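Local coordinates for lectin (Pleurotus ostreatus, PDB 6T0Q), which probably binds galactose- and N-acetylgalactosamine-containing glycans through calcium-dependent sites in two beta-sandwich modules resembling carbohydrate-binding modules, at residues 55-60 and 146-151; 34-39 and 171-176; 216-221 and 310-315. One frame throughout, in Å; residues are numbered along the deposited sequence.

Contact 1 (55-60 and 146-151); sequences FRKNIT and DESWKT. With NAG (2-acetamido-2-deoxy-beta-D-glucopyranose), chain E.
R56 and K150 form an antiparallel hydrogen-bonded pair, where strand 55-60 meets a short, weakly bonded strand about 150-151. R56 N reaches K150 O at 2.9 Å, and the straighter return bond, K150 N to R56 O (2.8 Å, 168° at the hydrogen), lies in the carbonyl plane. Next along, K57 crosses W149 at about a right angle. Its CB sits over the face of the indole, 3.4 Å from the centroid of the five-membered ring, a CH-pi contact. K57 NZ then donates to S148 OG at 2.9 Å.

This serine belongs to the type I turn D146-W149, which brings the chain alongside strand 51-60 in an antiparallel sheet. D146 OD1 grips S148 twice: S148 N approaches from above the carboxylate plane, closing an Asx turn, while S148 OG donates to the syn lone pair of OD1. Beyond the bridge, F55 and T151 run side by side, with T151 OG1 3.3 Å from F55 CE1 over one face of the phenyl ring; that hydroxyl is hydrogen-bonded to P54 O. R56 turns its guanidinium to a salt bridge with D167. Farther along the strand, N58 ND2 is covalently bonded to C1 of NAG, an N-linked glycan.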
loop_
_atom_site.group_PDB
_atom_site.type_symbol
_atom_site.label_atom_id
_atom_site.label_comp_id
_atom_site.label_asym_id
_atom_site.label_seq_id
_atom_site.Cartn_x
_atom_site.Cartn_y
_atom_site.Cartn_z
ATOM N N PHE A 55 -10.841 4.470 36.924
ATOM C CA PHE A 55 -10.395 3.101 37.177
ATOM C C PHE A 55 -9.246 2.790 36.229
ATOM O O PHE A 55 -9.339 3.080 35.034
ATOM C CB PHE A 55 -11.552 2.103 36.994
ATOM C CG PHE A 55 -12.728 2.408 37.880
ATOM C CD1 PHE A 55 -12.777 1.912 39.179
ATOM C CD2 PHE A 55 -13.738 3.247 37.444
ATOM C CE1 PHE A 55 -13.837 2.230 40.026
ATOM C CE2 PHE A 55 -14.817 3.564 38.274
ATOM C CZ PHE A 55 -14.860 3.062 39.574
ATOM N N ARG A 56 -8.170 2.209 36.765
ATOM C CA ARG A 56 -6.932 1.989 36.024
ATOM C C ARG A 56 -6.342 0.641 36.388
ATOM O O ARG A 56 -6.380 0.229 37.551
ATOM C CB ARG A 56 -5.849 3.028 36.351
ATOM C CG ARG A 56 -5.897 4.313 35.601
ATOM C CD ARG A 56 -4.827 5.249 36.171
ATOM N NE ARG A 56 -3.479 4.670 36.155
ATOM C CZ ARG A 56 -2.465 5.161 35.441
ATOM N NH1 ARG A 56 -2.653 6.228 34.678
ATOM N NH2 ARG A 56 -1.262 4.589 35.491
ATOM N N LYS A 57 -5.715 0.001 35.403
ATOM C CA LYS A 57 -4.959 -1.219 35.666
ATOM C C LYS A 57 -3.867 -1.359 34.613
ATOM O O LYS A 57 -4.161 -1.344 33.414
ATOM C CB LYS A 57 -5.896 -2.413 35.660
ATOM C CG LYS A 57 -5.230 -3.748 35.588
ATOM C CD LYS A 57 -4.847 -4.277 36.935
ATOM C CE LYS A 57 -4.607 -5.774 36.813
ATOM N NZ LYS A 57 -4.012 -6.347 38.029
ATOM N N ASN A 58 -2.614 -1.445 35.061
ATOM C CA ASN A 58 -1.472 -1.783 34.209
ATOM C C ASN A 58 -1.381 -3.301 34.152
ATOM O O ASN A 58 -1.122 -3.953 35.167
ATOM C CB ASN A 58 -0.180 -1.181 34.769
ATOM C CG ASN A 58 1.046 -1.462 33.881
ATOM O OD1 ASN A 58 0.907 -1.973 32.769
ATOM N ND2 ASN A 58 2.251 -1.123 34.381
ATOM N N ILE A 59 -1.599 -3.873 32.974
ATOM C CA ILE A 59 -1.587 -5.320 32.799
ATOM C C ILE A 59 -0.328 -5.692 32.028
ATOM O O ILE A 59 -0.123 -5.227 30.902
ATOM C CB ILE A 59 -2.851 -5.807 32.075
ATOM C CG1 ILE A 59 -4.070 -5.559 32.959
ATOM C CG2 ILE A 59 -2.740 -7.280 31.750
ATOM C CD1 ILE A 59 -5.379 -6.024 32.356
ATOM N N THR A 60 0.516 -6.520 32.635
ATOM C CA THR A 60 1.767 -6.933 32.012
ATOM C C THR A 60 1.580 -8.233 31.233
ATOM O O THR A 60 0.723 -9.059 31.559
ATOM C CB THR A 60 2.852 -7.095 33.074
ATOM O OG1 THR A 60 2.362 -7.937 34.129
ATOM C CG2 THR A 60 3.196 -5.740 33.663
ATOM N N ASP A 146 -11.461 -6.026 38.620
ATOM C CA ASP A 146 -11.611 -6.586 39.961
ATOM C C ASP A 146 -10.908 -5.663 40.956
ATOM O O ASP A 146 -10.545 -4.528 40.624
ATOM C CB ASP A 146 -11.085 -8.032 40.021
ATOM C CG ASP A 146 -9.597 -8.150 39.697
ATOM O OD1 ASP A 146 -8.850 -7.145 39.720
ATOM O OD2 ASP A 146 -9.173 -9.292 39.417
ATOM N N GLU A 147 -10.704 -6.161 42.184
ATOM C CA GLU A 147 -10.124 -5.352 43.251
ATOM C C GLU A 147 -8.649 -5.033 43.029
ATOM O O GLU A 147 -8.081 -4.257 43.809
ATOM C CB GLU A 147 -10.302 -6.053 44.612
ATOM C CG GLU A 147 -9.400 -7.277 44.847
ATOM C CD GLU A 147 -9.877 -8.531 44.115
ATOM O OE1 GLU A 147 -10.894 -8.468 43.390
ATOM O OE2 GLU A 147 -9.227 -9.589 44.264
ATOM N N SER A 148 -8.011 -5.591 41.996
ATOM C CA SER A 148 -6.638 -5.188 41.701
ATOM C C SER A 148 -6.572 -3.898 40.891
ATOM O O SER A 148 -5.485 -3.344 40.729
ATOM C CB SER A 148 -5.888 -6.308 40.962
ATOM O OG SER A 148 -6.414 -6.505 39.657
ATOM N N TRP A 149 -7.700 -3.406 40.382
ATOM C CA TRP A 149 -7.710 -2.118 39.705
ATOM C C TRP A 149 -7.597 -0.995 40.732
ATOM O O TRP A 149 -7.981 -1.152 41.892
ATOM C CB TRP A 149 -8.992 -1.968 38.878
ATOM C CG TRP A 149 -8.991 -2.827 37.634
ATOM C CD1 TRP A 149 -8.749 -4.172 37.559
ATOM C CD2 TRP A 149 -9.231 -2.389 36.287
ATOM N NE1 TRP A 149 -8.823 -4.596 36.250
ATOM C CE2 TRP A 149 -9.116 -3.521 35.450
ATOM C CE3 TRP A 149 -9.510 -1.143 35.707
ATOM C CZ2 TRP A 149 -9.286 -3.450 34.064
ATOM C CZ3 TRP A 149 -9.678 -1.071 34.322
ATOM C CH2 TRP A 149 -9.574 -2.219 33.521
ATOM N N LYS A 150 -7.047 0.140 40.302
ATOM C CA LYS A 150 -6.955 1.323 41.147
ATOM C C LYS A 150 -8.074 2.302 40.809
ATOM O O LYS A 150 -8.541 2.369 39.670
ATOM C CB LYS A 150 -5.592 2.011 40.980
ATOM C CG LYS A 150 -4.401 1.195 41.518
ATOM C CD LYS A 150 -4.684 0.671 42.924
ATOM C CE LYS A 150 -3.396 0.216 43.642
ATOM N NZ LYS A 150 -2.447 1.343 43.926
ATOM N N THR A 151 -8.498 3.069 41.812
ATOM C CA THR A 151 -9.534 4.074 41.622
ATOM C C THR A 151 -9.223 5.279 42.503
ATOM O O THR A 151 -8.195 5.324 43.189
ATOM C CB THR A 151 -10.926 3.498 41.932
ATOM O OG1 THR A 151 -11.935 4.441 41.550
ATOM C CG2 THR A 151 -11.073 3.201 43.410
HETATM C C1 NAG E . 3.537 -1.271 33.696
HETATM C C2 NAG E . 4.216 0.099 33.643
HETATM C C3 NAG E . 5.562 0.009 32.915
HETATM C C4 NAG E . 6.449 -1.074 33.522
HETATM C C5 NAG E . 5.672 -2.392 33.576
HETATM C C6 NAG E . 6.427 -3.504 34.264
HETATM C C7 NAG E . 2.666 1.996 33.693
HETATM C C8 NAG E . 1.810 2.927 32.882
HETATM N N2 NAG E . 3.351 1.079 33.005
HETATM O O3 NAG E . 6.195 1.279 32.996
HETATM O O5 NAG E . 4.431 -2.227 34.290
HETATM O O6 NAG E . 6.370 -3.359 35.676
HETATM O O7 NAG E . 2.723 2.063 34.915
#

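Contact 2 (34-39 and 171-176); sequences KWIWTG and PSAAVQ
W37 and A174 form an antiparallel hydrogen-bonded pair and I36 and V175 the adjoining non-hydrogen-bonded one, although the N-to-C directions of strands 34-37 and 174-176 diverge by 125°. W37 N donates to A174 O at 3.0 Å and A174 N returns to W37 O at 2.8 Å, both nearly straight. One step on, Q176 N reaches W35 O at 2.7 Å, from above the carbonyl plane.

Q176 folds back over its own strand. With CD turned by a chi2 of -61°, its NE2 donates to A174 O at 3.1 Å, an almost linear bond (174°) that lies close to the plane of its own amide. W37 N and Q176 NE2 therefore hold A174 O from opposite faces of its carbonyl plane, while Q176 OE1 is taken by G45 N. Q176 CG, beside its backbone N, lies 3.6 Å from W37 CB. I36 extends CD1 to A173 CB (3.9 Å). A174 CB packs against G39, where a CB would be jammed against the preceding carbonyl O and tight against A174 CB. A water donates to both T38 O and S172 O, joining the two segments beyond the last backbone pair.

This two-stranded ribbon lies against strands 51-60 and 126-135: I36 touches F55 and I127, W35 touches M128, the W37 ring meets that of F55, and the W37 side chain lies about 4 Å from that of the calcium ligand N118.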
loop_
_atom_site.group_PDB
_atom_site.type_symbol
_atom_site.label_atom_id
_atom_site.label_comp_id
_atom_site.label_asym_id
_atom_site.label_seq_id
_atom_site.Cartn_x
_atom_site.Cartn_y
_atom_site.Cartn_z
ATOM N N LYS A 34 -15.777 -9.022 37.388
ATOM C CA LYS A 34 -16.427 -8.408 38.540
ATOM C C LYS A 34 -16.844 -6.972 38.235
ATOM O O LYS A 34 -16.182 -6.258 37.475
ATOM C CB LYS A 34 -15.505 -8.391 39.781
ATOM C CG LYS A 34 -14.748 -9.703 40.072
ATOM C CD LYS A 34 -15.705 -10.829 40.412
ATOM C CE LYS A 34 -14.955 -12.134 40.725
ATOM N NZ LYS A 34 -15.896 -13.296 40.761
ATOM N N TRP A 35 -17.952 -6.561 38.845
ATOM C CA TRP A 35 -18.337 -5.155 38.891
ATOM C C TRP A 35 -17.454 -4.422 39.895
ATOM O O TRP A 35 -17.236 -4.916 41.006
ATOM C CB TRP A 35 -19.803 -5.030 39.316
ATOM C CG TRP A 35 -20.768 -5.580 38.316
ATOM C CD1 TRP A 35 -21.364 -6.813 38.327
ATOM C CD2 TRP A 35 -21.256 -4.903 37.153
ATOM N NE1 TRP A 35 -22.190 -6.944 37.227
ATOM C CE2 TRP A 35 -22.137 -5.785 36.493
ATOM C CE3 TRP A 35 -21.023 -3.636 36.600
ATOM C CZ2 TRP A 35 -22.789 -5.440 35.305
ATOM C CZ3 TRP A 35 -21.672 -3.295 35.416
ATOM C CH2 TRP A 35 -22.542 -4.193 34.786
ATOM N N ILE A 36 -16.956 -3.239 39.532
ATOM C CA ILE A 36 -16.183 -2.464 40.496
ATOM C C ILE A 36 -16.699 -1.036 40.568
ATOM O O ILE A 36 -17.254 -0.490 39.605
ATOM C CB ILE A 36 -14.670 -2.462 40.197
ATOM C CG1 ILE A 36 -14.381 -1.853 38.821
ATOM C CG2 ILE A 36 -14.101 -3.871 40.344
ATOM C CD1 ILE A 36 -12.874 -1.801 38.490
ATOM N N TRP A 37 -16.517 -0.444 41.741
ATOM C CA TRP A 37 -16.718 0.981 41.953
ATOM C C TRP A 37 -15.725 1.394 43.039
ATOM O O TRP A 37 -14.707 0.721 43.246
ATOM C CB TRP A 37 -18.203 1.264 42.271
ATOM C CG TRP A 37 -18.569 2.709 42.127
ATOM C CD1 TRP A 37 -18.866 3.586 43.133
ATOM C CD2 TRP A 37 -18.640 3.462 40.903
ATOM N NE1 TRP A 37 -19.132 4.829 42.612
ATOM C CE2 TRP A 37 -19.000 4.780 41.247
ATOM C CE3 TRP A 37 -18.445 3.143 39.550
ATOM C CZ2 TRP A 37 -19.171 5.788 40.287
ATOM C CZ3 TRP A 37 -18.621 4.145 38.591
ATOM C CH2 TRP A 37 -18.979 5.453 38.970
ATOM N N THR A 38 -16.019 2.490 43.741
ATOM C CA THR A 38 -15.078 3.064 44.699
ATOM C C THR A 38 -15.241 2.528 46.112
ATOM O O THR A 38 -14.291 2.587 46.896
ATOM C CB THR A 38 -15.239 4.586 44.766
ATOM O OG1 THR A 38 -16.579 4.906 45.156
ATOM C CG2 THR A 38 -14.906 5.238 43.419
ATOM N N GLY A 39 -16.427 2.068 46.486
ATOM C CA GLY A 39 -16.663 1.752 47.878
ATOM C C GLY A 39 -17.044 2.942 48.726
ATOM O O GLY A 39 -17.112 2.814 49.954
ATOM N N PRO A 171 -6.100 4.143 45.968
ATOM C CA PRO A 171 -6.702 2.984 46.635
ATOM C C PRO A 171 -7.198 1.956 45.623
ATOM O O PRO A 171 -7.360 2.240 44.434
ATOM C CB PRO A 171 -7.865 3.597 47.421
ATOM C CG PRO A 171 -8.264 4.787 46.599
ATOM C CD PRO A 171 -6.954 5.341 46.064
ATOM N N SER A 172 -7.429 0.744 46.127
ATOM C CA SER A 172 -7.978 -0.345 45.327
ATOM C C SER A 172 -9.459 -0.126 45.038
ATOM O O SER A 172 -10.216 0.326 45.902
ATOM C CB SER A 172 -7.815 -1.675 46.062
ATOM O OG SER A 172 -6.479 -1.894 46.443
ATOM N N ALA A 173 -9.877 -0.472 43.823
ATOM C CA ALA A 173 -11.302 -0.514 43.515
ATOM C C ALA A 173 -12.018 -1.500 44.441
ATOM O O ALA A 173 -11.421 -2.455 44.947
ATOM C CB ALA A 173 -11.514 -0.909 42.042
ATOM N N ALA A 174 -13.311 -1.270 44.669
ATOM C CA ALA A 174 -14.111 -2.127 45.539
ATOM C C ALA A 174 -15.115 -2.912 44.701
ATOM O O ALA A 174 -15.900 -2.324 43.945
ATOM C CB ALA A 174 -14.833 -1.315 46.621
ATOM N N VAL A 175 -15.087 -4.239 44.844
ATOM C CA VAL A 175 -15.960 -5.114 44.068
ATOM C C VAL A 175 -17.407 -4.890 44.482
ATOM O O VAL A 175 -17.743 -4.933 45.673
ATOM C CB VAL A 175 -15.540 -6.581 44.247
ATOM C CG1 VAL A 175 -16.600 -7.531 43.661
ATOM C CG2 VAL A 175 -14.166 -6.823 43.599
ATOM N N GLN A 176 -18.272 -4.630 43.494
ATOM C CA GLN A 176 -19.703 -4.433 43.717
ATOM C C GLN A 176 -20.534 -5.689 43.490
ATOM O O GLN A 176 -21.708 -5.714 43.881
ATOM C CB GLN A 176 -20.244 -3.332 42.790
ATOM C CG GLN A 176 -19.550 -1.985 42.988
ATOM C CD GLN A 176 -19.739 -1.469 44.395
ATOM O OE1 GLN A 176 -20.869 -1.193 44.812
ATOM N NE2 GLN A 176 -18.640 -1.354 45.143
HETATM O O HOH W 1 -11.572 2.841 46.747
#

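Contact 3 (216-221 and 310-315); sequences RAFRKT and WKAIQT
W310 carries CG, and with it the indole, beside its own backbone N (chi1 -72°), while K220 extends CG anti to its N (chi1 176°), which leaves K220 CG 3.8 Å from W310 CE2; the two side chains cross at about a right angle. K220 CB comes down over the centre of the indole, 3.3 Å from the centroid of the six-membered ring, a CH-pi contact. The lysine amine continues to S309 OG, and W310 NE1 is held by V305 O, a bond that anchors the ring beneath the aliphatic chain.

F218 lies on the same side of the sheet as A312. Its CD2 approaches A312 CB at 3.6 Å, and its CB reaches W310 CE3 at 4.0 Å, giving a continuous apolar patch that I201 extends. On the opposite side, A217 CB meets I313 CG2, and the neighbouring R219 donates through NH1 to P322 O and forms a salt bridge through NE with E327. At the far end R216 and Q314 pass obliquely, with guanidinium and amide planes 21° apart and Q314 CB over one face of the guanidinium; R216 NH2 is salt-bridged to D205.

The backbone beneath is a regular ladder. R219 N to K311 O (2.8 Å) and K311 N to R219 O (2.9 Å) close one hydrogen-bonded pair, A217 N to I313 O (3.2 Å) and I313 N to A217 O (3.1 Å) another, and F218 with A312 forms the non-hydrogen-bonded pair between them. Strands 214-222 and 311-313 are thus neighbours in an antiparallel sheet, consistent with the beta-sandwich of a carbohydrate-binding module.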
loop_
_atom_site.group_PDB
_atom_site.type_symbol
_atom_site.label_atom_id
_atom_site.label_comp_id
_atom_site.label_asym_id
_atom_site.label_seq_id
_atom_site.Cartn_x
_atom_site.Cartn_y
_atom_site.Cartn_z
ATOM N N ARG A 216 -18.733 -17.063 -7.735
ATOM C CA ARG A 216 -18.375 -15.683 -8.029
ATOM C C ARG A 216 -17.307 -15.241 -7.042
ATOM O O ARG A 216 -17.327 -15.647 -5.878
ATOM C CB ARG A 216 -19.590 -14.746 -7.907
ATOM C CG ARG A 216 -20.816 -15.176 -8.719
ATOM C CD ARG A 216 -20.509 -15.116 -10.212
ATOM N NE ARG A 216 -21.670 -15.449 -11.032
ATOM C CZ ARG A 216 -21.812 -16.583 -11.712
ATOM N NH1 ARG A 216 -20.861 -17.508 -11.684
ATOM N NH2 ARG A 216 -22.906 -16.783 -12.436
ATOM N N ALA A 217 -16.390 -14.387 -7.491
ATOM C CA ALA A 217 -15.327 -13.909 -6.618
ATOM C C ALA A 217 -15.507 -12.431 -6.298
ATOM O O ALA A 217 -16.069 -11.667 -7.092
ATOM C CB ALA A 217 -13.943 -14.135 -7.237
ATOM N N PHE A 218 -15.016 -12.044 -5.115
ATOM C CA PHE A 218 -15.131 -10.691 -4.582
ATOM C C PHE A 218 -13.826 -10.324 -3.890
ATOM O O PHE A 218 -13.223 -11.164 -3.220
ATOM C CB PHE A 218 -16.297 -10.584 -3.586
ATOM C CG PHE A 218 -17.616 -11.032 -4.162
ATOM C CD1 PHE A 218 -17.989 -12.365 -4.119
ATOM C CD2 PHE A 218 -18.463 -10.120 -4.772
ATOM C CE1 PHE A 218 -19.195 -12.787 -4.663
ATOM C CE2 PHE A 218 -19.668 -10.530 -5.328
ATOM C CZ PHE A 218 -20.039 -11.867 -5.267
ATOM N N ARG A 219 -13.397 -9.069 -4.051
ATOM C CA ARG A 219 -12.120 -8.612 -3.516
ATOM C C ARG A 219 -12.260 -7.234 -2.891
ATOM O O ARG A 219 -12.945 -6.362 -3.434
ATOM C CB ARG A 219 -11.036 -8.542 -4.605
ATOM C CG ARG A 219 -10.537 -9.886 -5.099
ATOM C CD ARG A 219 -9.611 -9.705 -6.306
ATOM N NE ARG A 219 -8.453 -8.860 -6.000
ATOM C CZ ARG A 219 -7.306 -9.309 -5.501
ATOM N NH1 ARG A 219 -7.148 -10.606 -5.240
ATOM N NH2 ARG A 219 -6.312 -8.459 -5.266
ATOM N N LYS A 220 -11.580 -7.036 -1.766
ATOM C CA LYS A 220 -11.478 -5.729 -1.129
ATOM C C LYS A 220 -10.086 -5.584 -0.532
ATOM O O LYS A 220 -9.630 -6.463 0.206
ATOM C CB LYS A 220 -12.547 -5.546 -0.045
ATOM C CG LYS A 220 -12.439 -4.237 0.742
ATOM C CD LYS A 220 -12.887 -3.030 -0.083
ATOM C CE LYS A 220 -12.793 -1.760 0.758
ATOM N NZ LYS A 220 -13.163 -0.559 -0.020
ATOM N N THR A 221 -9.413 -4.484 -0.856
ATOM C CA THR A 221 -8.085 -4.194 -0.334
ATOM C C THR A 221 -8.143 -3.005 0.614
ATOM O O THR A 221 -8.810 -2.009 0.333
ATOM C CB THR A 221 -7.109 -3.894 -1.476
ATOM O OG1 THR A 221 -6.983 -5.058 -2.292
ATOM C CG2 THR A 221 -5.726 -3.504 -0.934
ATOM N N TRP A 310 -16.418 -3.048 -3.277
ATOM C CA TRP A 310 -15.769 -4.322 -3.544
ATOM C C TRP A 310 -15.744 -4.582 -5.048
ATOM O O TRP A 310 -16.655 -4.187 -5.772
ATOM C CB TRP A 310 -16.511 -5.456 -2.828
ATOM C CG TRP A 310 -16.316 -5.454 -1.322
ATOM C CD1 TRP A 310 -16.610 -4.444 -0.451
ATOM C CD2 TRP A 310 -15.778 -6.521 -0.534
ATOM N NE1 TRP A 310 -16.286 -4.821 0.845
ATOM C CE2 TRP A 310 -15.779 -6.093 0.815
ATOM C CE3 TRP A 310 -15.282 -7.799 -0.837
ATOM C CZ2 TRP A 310 -15.312 -6.902 1.855
ATOM C CZ3 TRP A 310 -14.821 -8.599 0.198
ATOM C CH2 TRP A 310 -14.840 -8.148 1.525
ATOM N N LYS A 311 -14.686 -5.238 -5.515
ATOM C CA LYS A 311 -14.638 -5.702 -6.897
ATOM C C LYS A 311 -15.183 -7.124 -6.978
ATOM O O LYS A 311 -15.078 -7.900 -6.028
ATOM C CB LYS A 311 -13.210 -5.659 -7.448
ATOM C CG LYS A 311 -12.577 -4.272 -7.429
ATOM C CD LYS A 311 -13.541 -3.236 -7.967
ATOM C CE LYS A 311 -13.023 -2.566 -9.222
ATOM N NZ LYS A 311 -14.049 -1.623 -9.752
ATOM N N ALA A 312 -15.759 -7.461 -8.130
ATOM C CA ALA A 312 -16.448 -8.730 -8.319
ATOM C C ALA A 312 -16.233 -9.216 -9.748
ATOM O O ALA A 312 -16.018 -8.413 -10.656
ATOM C CB ALA A 312 -17.952 -8.588 -8.033
ATOM N N ILE A 313 -16.305 -10.532 -9.949
ATOM C CA ILE A 313 -16.146 -11.100 -11.288
ATOM C C ILE A 313 -16.949 -12.392 -11.372
ATOM O O ILE A 313 -17.055 -13.134 -10.393
ATOM C CB ILE A 313 -14.650 -11.316 -11.630
ATOM C CG1 ILE A 313 -14.454 -11.400 -13.147
ATOM C CG2 ILE A 313 -14.095 -12.556 -10.937
ATOM C CD1 ILE A 313 -12.994 -11.395 -13.573
ATOM N N GLN A 314 -17.516 -12.667 -12.554
ATOM C CA GLN A 314 -18.430 -13.800 -12.690
ATOM C C GLN A 314 -17.723 -15.101 -13.045
ATOM O O GLN A 314 -18.149 -16.173 -12.600
ATOM C CB GLN A 314 -19.510 -13.491 -13.736
ATOM C CG GLN A 314 -20.394 -12.325 -13.325
ATOM C CD GLN A 314 -21.457 -11.984 -14.346
ATOM O OE1 GLN A 314 -21.920 -12.851 -15.092
ATOM N NE2 GLN A 314 -21.852 -10.713 -14.384
ATOM N N THR A 315 -16.677 -15.040 -13.862
ATOM C CA THR A 315 -15.820 -16.193 -14.125
ATOM C C THR A 315 -14.555 -15.995 -13.302
ATOM O O THR A 315 -13.774 -15.074 -13.560
ATOM C CB THR A 315 -15.489 -16.333 -15.610
ATOM O OG1 THR A 315 -16.689 -16.573 -16.355
ATOM C CG2 THR A 315 -14.524 -17.495 -15.825
#

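Overall arrangement
Contacts 1 and 2 adjoin, their centres 10 Å apart: W149 O lies 2.8 Å from A173 N and T151 N 3.0 Å from P171 O, both probable hydrogen bonds, so segment 171-176 lies alongside segment 146-151 and ties the two contacts together. Contact 3 stands on the opposite side of the chain's centre, about 46 Å from contact 1 between centres. Yet contacts 1 and 3 share a plan, an F-R-K strand opposite a W-K pair with lysine over indole, which suggests equivalent places in two similar modules. Contact 2 is the most buried and relies on backbone and amide bonds; contacts 1 and 3 are partly buried, combining lysine-over-indole packing with buried, salt-bridged arginines.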